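Local structure of hydrazine synthase subunit alpha (Candidatus Kuenenia stuttgartiensis, 5C2V) at residues N48-I53 with L225-D230; A184-R189 with I218-Y223; H426-W431 with S586-P591; W581-S586 with T628-V633. The protein catalyses, within the hydrazine synthase complex, the condensation of hydroxylamine with ammonia to give hydrazine, and carries two c-type hemes. One frame throughout, in Å; residues are numbered along the deposited sequence.

Contact 1: N48-I53 with L225-D230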
# COMPACT_ATOMS: atom_id res chain seq x y z
N ASN D 48 11.90 21.85 -4.05
CA ASN D 48 11.28 22.02 -5.36
C ASN D 48 11.92 21.17 -6.46
O ASN D 48 11.59 21.32 -7.64
CB ASN D 48 11.29 23.50 -5.76
CG ASN D 48 10.20 24.29 -5.06
OD1 ASN D 48 10.46 25.34 -4.47
ND2 ASN D 48 8.97 23.80 -5.13
N TYR D 49 12.85 20.30 -6.07
CA TYR D 49 13.56 19.40 -6.98
C TYR D 49 12.59 18.65 -7.90
O TYR D 49 11.51 18.27 -7.46
CB TYR D 49 14.39 18.40 -6.16
CG TYR D 49 15.75 18.05 -6.71
CD1 TYR D 49 16.88 18.76 -6.31
CD2 TYR D 49 15.92 17.00 -7.60
CE1 TYR D 49 18.13 18.44 -6.79
CE2 TYR D 49 17.17 16.67 -8.09
CZ TYR D 49 18.28 17.40 -7.68
OH TYR D 49 19.52 17.08 -8.17
N PRO D 50 12.96 18.44 -9.17
CA PRO D 50 14.15 18.79 -9.95
C PRO D 50 14.29 20.27 -10.27
O PRO D 50 15.37 20.69 -10.68
CB PRO D 50 13.98 17.99 -11.24
CG PRO D 50 12.52 17.92 -11.41
CD PRO D 50 11.96 17.76 -10.02
N HIS D 51 13.23 21.06 -10.07
CA HIS D 51 13.31 22.43 -10.52
C HIS D 51 14.01 23.15 -9.39
O HIS D 51 13.41 23.49 -8.37
CB HIS D 51 11.91 23.00 -10.79
CG HIS D 51 11.89 24.45 -11.14
ND1 HIS D 51 12.25 24.92 -12.39
CD2 HIS D 51 11.52 25.54 -10.42
CE1 HIS D 51 12.11 26.24 -12.41
NE2 HIS D 51 11.67 26.64 -11.23
N TYR D 52 15.29 23.37 -9.62
CA TYR D 52 16.21 23.76 -8.57
C TYR D 52 17.13 24.84 -9.11
O TYR D 52 17.96 24.59 -9.98
CB TYR D 52 16.99 22.53 -8.10
CG TYR D 52 18.09 22.77 -7.09
CD1 TYR D 52 17.79 23.02 -5.76
CD2 TYR D 52 19.42 22.68 -7.46
CE1 TYR D 52 18.80 23.22 -4.83
CE2 TYR D 52 20.43 22.88 -6.54
CZ TYR D 52 20.12 23.14 -5.23
OH TYR D 52 21.12 23.34 -4.31
N ILE D 53 16.98 26.04 -8.57
CA ILE D 53 17.80 27.17 -8.98
C ILE D 53 18.29 27.86 -7.73
O ILE D 53 17.70 28.84 -7.28
CB ILE D 53 17.02 28.16 -9.87
CG1 ILE D 53 16.25 27.42 -10.97
CG2 ILE D 53 17.97 29.19 -10.48
CD1 ILE D 53 15.47 28.33 -11.89
N LEU D 225 5.44 13.94 -19.83
CA LEU D 225 4.62 15.07 -19.38
C LEU D 225 4.99 15.53 -17.98
O LEU D 225 4.60 16.62 -17.55
CB LEU D 225 3.13 14.71 -19.44
CG LEU D 225 2.47 14.86 -20.81
CD1 LEU D 225 1.00 14.49 -20.75
CD2 LEU D 225 2.65 16.28 -21.32
N SER D 226 5.74 14.70 -17.26
CA SER D 226 6.31 15.11 -15.99
C SER D 226 7.83 15.19 -16.13
O SER D 226 8.37 14.89 -17.20
CB SER D 226 5.92 14.15 -14.86
OG SER D 226 4.58 14.37 -14.46
N SER D 227 8.51 15.57 -15.06
CA SER D 227 9.92 15.92 -15.14
C SER D 227 10.86 14.72 -15.28
O SER D 227 10.82 13.78 -14.48
CB SER D 227 10.33 16.74 -13.92
OG SER D 227 9.65 17.98 -13.90
N ASN D 228 11.70 14.76 -16.30
CA ASN D 228 12.85 13.87 -16.41
C ASN D 228 14.11 14.66 -16.07
O ASN D 228 14.32 15.75 -16.59
CB ASN D 228 12.97 13.27 -17.81
CG ASN D 228 11.94 12.19 -18.07
OD1 ASN D 228 11.46 11.54 -17.14
ND2 ASN D 228 11.59 11.99 -19.34
N PHE D 229 14.95 14.11 -15.19
CA PHE D 229 16.07 14.88 -14.68
C PHE D 229 17.26 14.04 -14.23
O PHE D 229 17.22 12.81 -14.25
CB PHE D 229 15.61 15.76 -13.52
CG PHE D 229 15.00 14.99 -12.38
CD1 PHE D 229 13.65 14.64 -12.40
CD2 PHE D 229 15.76 14.63 -11.28
CE1 PHE D 229 13.09 13.94 -11.35
CE2 PHE D 229 15.20 13.92 -10.23
CZ PHE D 229 13.86 13.58 -10.27
N ASP D 230 18.32 14.74 -13.82
CA ASP D 230 19.57 14.13 -13.36
C ASP D 230 20.12 13.05 -14.29
O ASP D 230 20.19 11.88 -13.91
CB ASP D 230 19.38 13.55 -11.95
CG ASP D 230 19.15 14.63 -10.91
OD1 ASP D 230 18.92 15.80 -11.29
OD2 ASP D 230 19.20 14.31 -9.70
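The Phe229 ring receives Pro50 over one face and meets the Tyr49 ring at a slant, while the edge of Tyr49, near its plane, faces the carboxylate of Asp230. Phe229 CG, set between the backbone N and the carbonyl carbon (chi1 58°), starts the ring toward Pro50. Pro50 CB stands 3.7 Å from the centroid of the Phe229 ring in a CH-pi contact, offset toward the rim. Beside it, Pro50 CG packs 3.5 Å from Ser227 CB. A cis peptide bond joins Tyr49 to Pro50. The Tyr49 and Phe229 planes lie 77° apart, their closest atoms Tyr49 CE2 and Phe229 CE2 at 4.0 Å.

This joins the loop after strand 31-37 to strand 228-233, outermost in a four-stranded antiparallel sheet consistent with a blade of the six-bladed propeller of the N-terminal domain. Ser287 of strand 285-291 packs on Tyr49, Phe229 and Asp230.

At the polar end, Tyr49 and Asp230 approach tip to tip. Tyr49 OH donates to Asp230 OD2 across 3.2 Å, on the syn side of a carboxylate turned 89° from the ring. OD2 also accepts the backbone N-H of Gln288, and a long, weak ion pair links OD1 to Arg126.

Contact 2: A184-R189 with I218-Y223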
# COMPACT_ATOMS: atom_id res chain seq x y z
N ALA D 184 7.79 21.66 -16.33
CA ALA D 184 7.90 20.28 -16.78
C ALA D 184 9.23 20.05 -17.48
O ALA D 184 9.45 20.54 -18.59
CB ALA D 184 6.74 19.92 -17.70
N TYR D 185 10.11 19.29 -16.84
CA TYR D 185 11.43 19.01 -17.38
C TYR D 185 11.47 17.83 -18.35
O TYR D 185 10.64 16.93 -18.30
CB TYR D 185 12.43 18.78 -16.25
CG TYR D 185 12.87 20.07 -15.60
CD1 TYR D 185 12.14 20.64 -14.57
CD2 TYR D 185 14.00 20.74 -16.04
CE1 TYR D 185 12.53 21.82 -13.98
CE2 TYR D 185 14.41 21.92 -15.46
CZ TYR D 185 13.67 22.46 -14.43
OH TYR D 185 14.06 23.65 -13.85
N ASN D 186 12.46 17.87 -19.24
CA ASN D 186 12.75 16.76 -20.14
C ASN D 186 14.24 16.73 -20.47
O ASN D 186 14.99 17.59 -20.02
CB ASN D 186 11.91 16.86 -21.41
CG ASN D 186 10.56 16.20 -21.27
OD1 ASN D 186 10.45 15.08 -20.78
ND2 ASN D 186 9.51 16.89 -21.71
N LEU D 187 14.66 15.74 -21.25
CA LEU D 187 16.07 15.62 -21.60
C LEU D 187 16.35 16.14 -23.01
O LEU D 187 15.58 15.89 -23.94
CB LEU D 187 16.54 14.17 -21.47
CG LEU D 187 16.62 13.60 -20.05
CD1 LEU D 187 17.26 12.23 -20.05
CD2 LEU D 187 17.37 14.55 -19.13
N TYR D 188 17.45 16.86 -23.14
CA TYR D 188 17.88 17.40 -24.42
C TYR D 188 19.30 16.95 -24.75
O TYR D 188 20.17 16.91 -23.88
CB TYR D 188 17.84 18.93 -24.42
CG TYR D 188 16.46 19.54 -24.48
CD1 TYR D 188 15.72 19.76 -23.33
CD2 TYR D 188 15.91 19.93 -25.70
CE1 TYR D 188 14.46 20.33 -23.39
CE2 TYR D 188 14.65 20.50 -25.76
CZ TYR D 188 13.93 20.70 -24.61
OH TYR D 188 12.68 21.27 -24.67
N ARG D 189 19.52 16.60 -26.02
CA ARG D 189 20.87 16.38 -26.52
C ARG D 189 21.32 17.64 -27.26
O ARG D 189 20.53 18.29 -27.94
CB ARG D 189 20.94 15.15 -27.43
CG ARG D 189 20.17 15.26 -28.73
CD ARG D 189 20.46 14.05 -29.62
NE ARG D 189 19.64 14.04 -30.83
CZ ARG D 189 19.73 13.11 -31.78
NH1 ARG D 189 20.59 12.11 -31.65
NH2 ARG D 189 18.95 13.18 -32.85
N ILE D 218 20.10 22.19 -30.23
CA ILE D 218 19.46 21.30 -29.27
C ILE D 218 18.31 20.49 -29.87
O ILE D 218 17.58 20.96 -30.74
CB ILE D 218 18.91 22.08 -28.05
CG1 ILE D 218 17.99 23.21 -28.49
CG2 ILE D 218 20.06 22.62 -27.21
CD1 ILE D 218 17.36 23.97 -27.34
N ASP D 219 18.18 19.26 -29.38
CA ASP D 219 17.11 18.35 -29.78
C ASP D 219 16.50 17.69 -28.54
O ASP D 219 17.22 17.32 -27.61
CB ASP D 219 17.63 17.29 -30.75
CG ASP D 219 16.57 16.28 -31.15
OD1 ASP D 219 15.42 16.70 -31.41
OD2 ASP D 219 16.88 15.08 -31.19
N GLN D 220 15.18 17.54 -28.52
CA GLN D 220 14.49 16.99 -27.36
C GLN D 220 14.30 15.48 -27.49
O GLN D 220 13.54 15.01 -28.33
CB GLN D 220 13.13 17.67 -27.17
CG GLN D 220 12.37 17.20 -25.94
CD GLN D 220 11.02 17.89 -25.80
OE1 GLN D 220 10.71 18.82 -26.55
NE2 GLN D 220 10.22 17.43 -24.85
N ILE D 221 15.01 14.73 -26.65
CA ILE D 221 14.98 13.27 -26.73
C ILE D 221 13.95 12.58 -25.83
O ILE D 221 13.68 11.39 -26.00
CB ILE D 221 16.37 12.68 -26.40
CG1 ILE D 221 16.74 13.00 -24.95
CG2 ILE D 221 17.41 13.23 -27.36
CD1 ILE D 221 18.11 12.50 -24.54
N THR D 222 13.37 13.31 -24.88
CA THR D 222 12.38 12.73 -23.96
C THR D 222 11.14 13.60 -23.87
O THR D 222 11.22 14.79 -23.64
CB THR D 222 12.96 12.53 -22.54
OG1 THR D 222 13.32 13.80 -21.98
CG2 THR D 222 14.18 11.62 -22.58
N TYR D 223 9.98 12.99 -24.12
CA TYR D 223 8.71 13.71 -24.18
C TYR D 223 7.77 13.60 -22.97
O TYR D 223 6.62 14.04 -23.05
CB TYR D 223 8.02 13.32 -25.48
CG TYR D 223 8.83 13.86 -26.63
CD1 TYR D 223 9.80 13.08 -27.25
CD2 TYR D 223 8.70 15.18 -27.03
CE1 TYR D 223 10.57 13.59 -28.28
CE2 TYR D 223 9.46 15.70 -28.06
CZ TYR D 223 10.40 14.90 -28.68
OH TYR D 223 11.16 15.41 -29.70
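Asn186 meets Thr222 side chain to side chain, the two sliding past each other in opposite directions; Thr222 OG1 gives a weak hydrogen bond to Asn186 OD1 at 3.4 Å. The amide nitrogen of Asn186 is held by the carbonyl of Asn224. Leu187 comes next, and its backbone N points to that same Thr222 OG1, a bond modelled too short to be relied on. Leu187 O accepts Ile221 N at 3.0 Å, and Leu187 CB packs 3.7 Å from Ile221 CG1.

From here the strands pair in antiparallel fashion, 186-191 lying between 154-171 and 216-220 in an antiparallel sheet, probably part of the N-terminal domain that contains the propeller. Tyr188 and Gln220 form a non-hydrogen-bonded pair: Gln220 CG sits over one face of the Tyr188 ring, 4.3 Å from its centroid, and Phe168 also meets this ring. Arg189 and Asp219 form the hydrogen-bonded pair that follows, each backbone N donating to the other's carbonyl.

Arg189 CG lies between the backbone N and the carbonyl carbon (chi1 66°), and from CG to NE the chain runs extended alongside Asp219. The two side chains form a salt bridge, Arg189 NE to the anti lone pair of Asp219 OD2 at 3.0 Å. Arg549 shares that oxygen, Thr401 O accepts Arg189 NH2, and Trp264 makes a cation-pi contact with the guanidinium.

Contact 3: H426-W431 with S586-P591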
# COMPACT_ATOMS: atom_id res chain seq x y z
N HIS D 426 3.07 15.71 -39.99
CA HIS D 426 3.84 15.57 -38.76
C HIS D 426 4.80 14.39 -38.87
O HIS D 426 4.55 13.46 -39.64
CB HIS D 426 2.91 15.40 -37.56
CG HIS D 426 3.54 15.72 -36.24
ND1 HIS D 426 4.42 14.87 -35.61
CD2 HIS D 426 3.40 16.79 -35.43
CE1 HIS D 426 4.81 15.41 -34.47
NE2 HIS D 426 4.20 16.58 -34.34
N SER D 427 5.89 14.43 -38.12
CA SER D 427 6.82 13.31 -38.05
C SER D 427 6.10 12.10 -37.47
O SER D 427 5.25 12.24 -36.59
CB SER D 427 8.05 13.67 -37.22
OG SER D 427 7.68 14.08 -35.92
N TRP D 428 6.45 10.90 -37.95
CA TRP D 428 5.77 9.70 -37.49
C TRP D 428 6.70 8.51 -37.30
O TRP D 428 7.84 8.51 -37.77
CB TRP D 428 4.63 9.34 -38.45
CG TRP D 428 5.05 9.12 -39.87
CD1 TRP D 428 5.32 10.08 -40.80
CD2 TRP D 428 5.23 7.86 -40.53
NE1 TRP D 428 5.67 9.49 -42.00
CE2 TRP D 428 5.61 8.13 -41.85
CE3 TRP D 428 5.10 6.52 -40.12
CZ2 TRP D 428 5.87 7.12 -42.78
CZ3 TRP D 428 5.35 5.52 -41.04
CH2 TRP D 428 5.74 5.82 -42.35
N GLY D 429 6.20 7.48 -36.61
CA GLY D 429 6.98 6.30 -36.28
C GLY D 429 6.05 5.12 -36.04
O GLY D 429 4.86 5.22 -36.30
N THR D 430 6.60 4.01 -35.56
CA THR D 430 5.79 2.80 -35.39
C THR D 430 5.97 2.09 -34.04
O THR D 430 6.96 2.30 -33.34
CB THR D 430 6.08 1.77 -36.50
OG1 THR D 430 7.48 1.47 -36.52
CG2 THR D 430 5.66 2.30 -37.86
N TRP D 431 5.01 1.25 -33.68
CA TRP D 431 5.22 0.36 -32.55
C TRP D 431 4.44 -0.94 -32.70
O TRP D 431 3.40 -0.98 -33.36
CB TRP D 431 4.86 1.05 -31.22
CG TRP D 431 3.40 1.34 -31.02
CD1 TRP D 431 2.76 2.52 -31.28
CD2 TRP D 431 2.41 0.45 -30.49
NE1 TRP D 431 1.43 2.41 -30.96
CE2 TRP D 431 1.19 1.15 -30.47
CE3 TRP D 431 2.44 -0.87 -30.03
CZ2 TRP D 431 0.01 0.57 -30.01
CZ3 TRP D 431 1.27 -1.44 -29.58
CH2 TRP D 431 0.07 -0.72 -29.57
N SER D 586 9.03 1.66 -49.44
CA SER D 586 8.41 2.30 -48.28
C SER D 586 9.29 2.30 -47.04
O SER D 586 10.16 1.44 -46.87
CB SER D 586 7.08 1.61 -47.95
OG SER D 586 6.18 1.70 -49.04
N HIS D 587 9.08 3.29 -46.17
CA HIS D 587 9.69 3.30 -44.84
C HIS D 587 8.99 2.30 -43.94
O HIS D 587 9.63 1.47 -43.29
CB HIS D 587 9.63 4.70 -44.22
CG HIS D 587 10.55 5.69 -44.86
ND1 HIS D 587 10.16 6.98 -45.16
CD2 HIS D 587 11.84 5.60 -45.24
CE1 HIS D 587 11.17 7.63 -45.71
NE2 HIS D 587 12.20 6.81 -45.77
N TYR D 588 7.66 2.39 -43.90
CA TYR D 588 6.83 1.45 -43.14
C TYR D 588 5.53 1.17 -43.87
O TYR D 588 4.88 2.08 -44.39
CB TYR D 588 6.53 1.99 -41.74
CG TYR D 588 7.69 1.96 -40.79
CD1 TYR D 588 8.22 0.76 -40.34
CD2 TYR D 588 8.25 3.14 -40.32
CE1 TYR D 588 9.29 0.73 -39.46
CE2 TYR D 588 9.31 3.12 -39.44
CZ TYR D 588 9.83 1.91 -39.01
OH TYR D 588 10.89 1.89 -38.13
N ASP D 589 5.15 -0.10 -43.93
CA ASP D 589 3.89 -0.50 -44.54
C ASP D 589 2.77 -0.73 -43.52
O ASP D 589 1.68 -1.16 -43.88
CB ASP D 589 4.09 -1.76 -45.38
CG ASP D 589 5.05 -1.54 -46.53
OD1 ASP D 589 4.68 -0.84 -47.49
OD2 ASP D 589 6.18 -2.07 -46.46
N SER D 590 3.05 -0.47 -42.25
CA SER D 590 2.05 -0.64 -41.20
C SER D 590 0.98 0.45 -41.26
O SER D 590 1.28 1.60 -41.56
CB SER D 590 2.71 -0.65 -39.82
OG SER D 590 3.45 0.53 -39.60
N PRO D 591 -0.28 0.08 -40.98
CA PRO D 591 -1.41 1.02 -41.01
C PRO D 591 -1.33 2.09 -39.93
O PRO D 591 -0.85 1.83 -38.83
CB PRO D 591 -2.63 0.12 -40.78
CG PRO D 591 -2.17 -1.26 -41.11
CD PRO D 591 -0.73 -1.30 -40.71
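Tyr588 offers an edge to Trp428 and a face to Thr430. Its CB touches the edge of the Trp428 indole, 3.8 Å from Trp428 CZ3 and near the plane of that ring; the two side chains slide past each other in opposite directions. Tyr588 CG, anti to the carbonyl carbon and beside the backbone N (chi1 -73°), lies 3.6 Å from Thr430 CG2, whose methyl sits over one face in a CH-pi contact, 18° off the ring normal. Tyr588 CD2 meets that methyl and also Trp428 CZ3, the one over the ring face, the other at its edge. Farther out, CE1 and CZ of Tyr588 come under the Thr430 hydroxyl, which stands 3.4 Å above the ring plane toward the rim.

Thr430 thus lays both its branches on one ring, from strand 428-433. This is the central strand of a three-stranded mixed sheet, antiparallel to 517-522 and parallel to 553-556, the strand that ends in the heme-binding Cys556. Trp431, whose CB points away from the loop, touches the heme.

At the tip, Tyr588 OH hydrogen-bonds to the carbonyl of Tyr551, and Thr430 OG1 has its polar partner in Trp580 NE1. Trp85 of the gamma subunit also packs on Tyr588. Back at the CB end of the ring, Thr430 CG2 also comes 3.3 Å from Ser590 OG, a hydroxyl hydrogen-bonded to that of Ser520.

Contact 4: W581-S586 with T628-V633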
# COMPACT_ATOMS: atom_id res chain seq x y z
N TRP D 581 6.72 -3.87 -42.27
CA TRP D 581 7.32 -3.35 -43.50
C TRP D 581 7.55 -4.48 -44.50
O TRP D 581 8.51 -5.24 -44.36
CB TRP D 581 8.63 -2.63 -43.15
CG TRP D 581 9.45 -2.14 -44.31
CD1 TRP D 581 9.00 -1.78 -45.54
CD2 TRP D 581 10.88 -1.96 -44.34
NE1 TRP D 581 10.05 -1.38 -46.33
CE2 TRP D 581 11.21 -1.49 -45.62
CE3 TRP D 581 11.89 -2.15 -43.40
CZ2 TRP D 581 12.53 -1.20 -45.99
CZ3 TRP D 581 13.20 -1.87 -43.77
CH2 TRP D 581 13.50 -1.40 -45.05
N TYR D 582 6.69 -4.59 -45.51
CA TYR D 582 6.90 -5.55 -46.59
C TYR D 582 7.33 -4.96 -47.95
O TYR D 582 7.51 -5.71 -48.91
CB TYR D 582 5.64 -6.42 -46.79
CG TYR D 582 4.31 -5.71 -46.75
CD1 TYR D 582 3.68 -5.42 -45.55
CD2 TYR D 582 3.65 -5.38 -47.93
CE1 TYR D 582 2.45 -4.79 -45.51
CE2 TYR D 582 2.42 -4.74 -47.91
CZ TYR D 582 1.83 -4.45 -46.70
OH TYR D 582 0.60 -3.82 -46.67
N ASP D 583 7.49 -3.65 -48.03
CA ASP D 583 7.75 -3.01 -49.33
C ASP D 583 9.06 -2.23 -49.36
O ASP D 583 9.34 -1.44 -48.46
CB ASP D 583 6.59 -2.08 -49.70
CG ASP D 583 6.47 -1.84 -51.19
OD1 ASP D 583 7.46 -2.09 -51.91
OD2 ASP D 583 5.39 -1.41 -51.64
N ASP D 584 9.86 -2.43 -50.41
CA ASP D 584 11.19 -1.82 -50.49
C ASP D 584 11.14 -0.33 -50.83
O ASP D 584 12.10 0.40 -50.58
CB ASP D 584 12.05 -2.55 -51.52
CG ASP D 584 11.54 -2.40 -52.94
OD1 ASP D 584 10.32 -2.19 -53.12
OD2 ASP D 584 12.36 -2.48 -53.88
N ARG D 585 10.02 0.12 -51.38
CA ARG D 585 9.86 1.53 -51.72
C ARG D 585 9.22 2.32 -50.58
O ARG D 585 8.91 3.50 -50.73
CB ARG D 585 9.03 1.69 -53.01
CG ARG D 585 7.76 0.86 -53.06
CD ARG D 585 7.07 1.00 -54.41
NE ARG D 585 5.95 0.08 -54.57
CZ ARG D 585 5.11 0.09 -55.60
NH1 ARG D 585 5.27 0.97 -56.58
NH2 ARG D 585 4.12 -0.79 -55.66
N SER D 586 9.03 1.66 -49.44
CA SER D 586 8.41 2.30 -48.28
C SER D 586 9.29 2.30 -47.04
O SER D 586 10.16 1.44 -46.87
CB SER D 586 7.08 1.61 -47.95
OG SER D 586 6.18 1.70 -49.04
N THR D 628 6.19 7.07 -50.00
CA THR D 628 7.09 6.35 -49.10
C THR D 628 6.36 5.44 -48.11
O THR D 628 6.99 4.86 -47.23
CB THR D 628 7.99 7.32 -48.32
OG1 THR D 628 8.98 6.58 -47.59
CG2 THR D 628 7.17 8.14 -47.35
N THR D 629 5.04 5.35 -48.23
CA THR D 629 4.30 4.33 -47.50
C THR D 629 3.10 3.83 -48.31
O THR D 629 2.55 4.55 -49.14
CB THR D 629 3.80 4.84 -46.13
OG1 THR D 629 3.30 3.74 -45.36
CG2 THR D 629 2.71 5.88 -46.30
N SER D 630 2.72 2.57 -48.08
CA SER D 630 1.63 1.95 -48.82
C SER D 630 0.26 2.36 -48.29
O SER D 630 -0.71 2.44 -49.05
CB SER D 630 1.76 0.42 -48.77
OG SER D 630 3.10 0.02 -48.99
N GLN D 631 0.19 2.61 -46.99
CA GLN D 631 -1.08 2.85 -46.32
C GLN D 631 -1.49 4.32 -46.34
O GLN D 631 -0.62 5.20 -46.38
CB GLN D 631 -1.02 2.35 -44.88
CG GLN D 631 -0.36 1.00 -44.72
CD GLN D 631 -1.12 -0.12 -45.41
OE1 GLN D 631 -2.30 0.02 -45.74
NE2 GLN D 631 -0.44 -1.24 -45.64
N PRO D 632 -2.80 4.59 -46.32
CA PRO D 632 -3.33 5.96 -46.21
C PRO D 632 -2.78 6.68 -44.98
O PRO D 632 -2.60 6.05 -43.94
CB PRO D 632 -4.84 5.74 -46.10
CG PRO D 632 -5.08 4.44 -46.76
CD PRO D 632 -3.88 3.60 -46.46
N VAL D 633 -2.53 7.97 -45.11
CA VAL D 633 -1.94 8.74 -44.02
C VAL D 633 -3.02 9.37 -43.15
O VAL D 633 -3.74 10.26 -43.59
CB VAL D 633 -1.02 9.85 -44.56
CG1 VAL D 633 -0.40 10.63 -43.41
CG2 VAL D 633 0.05 9.26 -45.46
O HOH W 1 2.65 -1.80 -51.73
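Two torsions start the approach of Tyr582 and Gln631: chi1 of 44° sets Tyr582 CG between its backbone N and carbonyl carbon, and chi2 of -64° bends the Gln631 chain at CD. The side chains cross at about a right angle, with ring and amide planes 64° apart, and Tyr582 OH lies 3.0 Å from Gln631 NE2. The amide nitrogen donates to the carbonyl of Asp589, which helps fix its position.

Farther along, a water spans the two loops. It donates to Asp583 OD2 at 2.8 Å and, more weakly, to Ser630 OG at 3.3 Å. Ser630 OG has its stronger partner in the carboxylate of Asp589, and it lies 3.5 Å from Ser586 OG. The backbones come close where Ser586 CA makes a CA-H...O contact with Thr628 O at 3.1 Å; the Ser586 hydroxyl then rests against Thr629 CA.

Asp583 has work on its own side as well. Its OD2 takes part in a weak salt bridge with Arg585 NE. On the assembly side, OD1 forms a salt bridge with Arg220 of the gamma subunit, which also pairs with Asp584. Arg585 and Arg220 of the gamma subunit probably share in balancing the two aspartates.

The arrangement is a loop-to-loop contact built on a type I beta turn, Asp583 to Ser586, whose first residue makes a weak Asx-turn bond from OD1 to Arg585 N; it joins the loop beyond strand 553-556 to a loop within the cytochrome c family region, beside the gamma subunit.

In the fold
The four contacts form two pairs. Contacts 1 and 2 have centres about 12 Å apart and touch directly: His51 and Tyr185 are linked by a probable hydrogen bond, and strand 216-220 of contact 2 is followed in sequence by strand 228-233 of contact 1. Along the chain, contact 2 falls wholly between the two segments of contact 1. Contacts 3 and 4, with centres about 8 Å apart, share Ser586, and their segments alternate, so one loop ties strand 428-433 to a loop within the cytochrome c family region. Centres of contacts 2 and 3 are about 22 Å apart: the first pair belongs to the sheet-rich N-terminal part, the second lies beside the heme-binding middle domain and the gamma subunit.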